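Local structure of probable transcriptional regulator (Pseudomonas aeruginosa, 2NNN) at the interface of chains A and B. The protein probably acts as a MarR-type DNA-binding transcription factor, a winged-helix regulator that binds DNA as a dimer. Sequence-based numbering; all coordinates share one arbitrary frame. Chains: chain A/B, Probable transcriptional regulator.

The interface of chains A and B. Residues chain A 13-14, 17, 139; chain B 24, 117, 120-121.
In the dimerisation region of this MarR-type fold, A:Ile13 and A:Gly14, in the first turn of helix 13-31, rest against B:Tyr24 and the end of helix 100-121 of the partner. The contact illustrates how a helix start, whose first N-H groups lack intrahelical acceptors, can be served by a water and, if an amide is turned over, by the partner's asparagine. The phenol ring of B:Tyr24 turns one face to A:Gly14, whose CA sits over the ring centre, 3.4 Å from the centroid, in a CH-pi contact. With CG anti to the backbone N (chi1 -174°), the tyrosine reaches past this glycine and brings its hydroxyl OH to 2.6 Å from a bridging water. That water also takes the backbone N-H of A:Gly14 in a nearly straight bond (166° at the hydrogen). As modelled, the side-chain amide ND2 of B:Asn117 donates to the water at 2.8 Å, yet it also lies 3.0 Å from the backbone N of A:Ile13, another donor. A turned amide would place OD1 there, able to accept from both, which suggests that it may be modelled the wrong way round.

Beside this polar cluster, the A:Ile13 side chain crosses that of B:Asn117 at about a right angle and divides its branches: CG2 packs on CB of B:Ala120 at 3.7 Å, while CG1, anti to the backbone N (chi1 -163°), approaches CD2 of B:Leu121 at 4.0 Å. A:Leu139 packs against the end of helix 100-121 by van der Waals contact, its CD2 lying 3.4 Å from the carbonyl O of B:Ala120. The patch thus joins helix 13-31 and the C-terminal tail of one chain to helices 13-31 and 100-121 of the other, and the two-fold axis repeats it with the chains exchanged.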
# COMPACT_ATOMS: atom_id res chain seq x y z
N ILE A 13 -3.16 0.11 12.67
CA ILE A 13 -3.06 -0.92 11.65
C ILE A 13 -2.84 -0.37 10.24
O ILE A 13 -2.24 -1.03 9.40
CB ILE A 13 -4.24 -1.91 11.71
CG1 ILE A 13 -3.93 -3.20 10.94
CG2 ILE A 13 -5.54 -1.26 11.23
CD1 ILE A 13 -2.93 -4.11 11.63
N GLY A 14 -3.28 0.85 9.98
CA GLY A 14 -2.99 1.49 8.69
C GLY A 14 -1.52 1.77 8.44
O GLY A 14 -1.01 1.49 7.36
N LEU A 17 0.12 -1.66 7.94
CA LEU A 17 -0.17 -2.14 6.58
C LEU A 17 0.67 -1.45 5.52
O LEU A 17 1.18 -2.11 4.64
CB LEU A 17 -1.65 -1.98 6.23
CG LEU A 17 -2.60 -2.96 6.89
CD1 LEU A 17 -4.05 -2.56 6.56
CD2 LEU A 17 -2.27 -4.38 6.46
N LEU A 139 -9.24 -9.31 5.97
CA LEU A 139 -9.10 -7.85 5.99
C LEU A 139 -8.96 -7.24 4.60
O LEU A 139 -8.74 -6.04 4.45
CB LEU A 139 -7.91 -7.43 6.86
CG LEU A 139 -7.94 -7.72 8.37
CD1 LEU A 139 -6.95 -6.79 9.05
CD2 LEU A 139 -9.34 -7.56 8.96
N TYR B 24 -8.15 -0.21 3.76
CA TYR B 24 -7.86 0.77 4.80
C TYR B 24 -8.00 2.20 4.25
O TYR B 24 -8.65 3.04 4.89
CB TYR B 24 -6.49 0.55 5.45
CG TYR B 24 -6.30 1.50 6.61
CD1 TYR B 24 -6.74 1.15 7.89
CD2 TYR B 24 -5.73 2.76 6.41
CE1 TYR B 24 -6.60 2.04 8.95
CE2 TYR B 24 -5.58 3.64 7.47
CZ TYR B 24 -6.03 3.28 8.73
OH TYR B 24 -5.89 4.17 9.79
N ASN B 117 -9.61 2.86 12.63
CA ASN B 117 -8.78 1.74 13.06
C ASN B 117 -9.59 0.56 13.57
O ASN B 117 -9.23 -0.58 13.31
CB ASN B 117 -7.81 2.19 14.14
CG ASN B 117 -6.87 1.09 14.55
OD1 ASN B 117 -7.08 0.41 15.56
ND2 ASN B 117 -5.83 0.88 13.75
N ALA B 120 -11.31 -1.13 10.39
CA ALA B 120 -10.27 -1.90 9.70
C ALA B 120 -10.14 -3.31 10.26
O ALA B 120 -10.07 -4.29 9.51
CB ALA B 120 -8.92 -1.17 9.77
N LEU B 121 -10.13 -3.40 11.59
CA LEU B 121 -9.93 -4.66 12.27
C LEU B 121 -11.22 -5.40 12.60
O LEU B 121 -11.17 -6.56 13.00
CB LEU B 121 -9.09 -4.44 13.54
CG LEU B 121 -7.62 -4.04 13.34
CD1 LEU B 121 -7.07 -3.48 14.63
CD2 LEU B 121 -6.80 -5.22 12.87
O HOH W 1 -5.11 2.63 11.72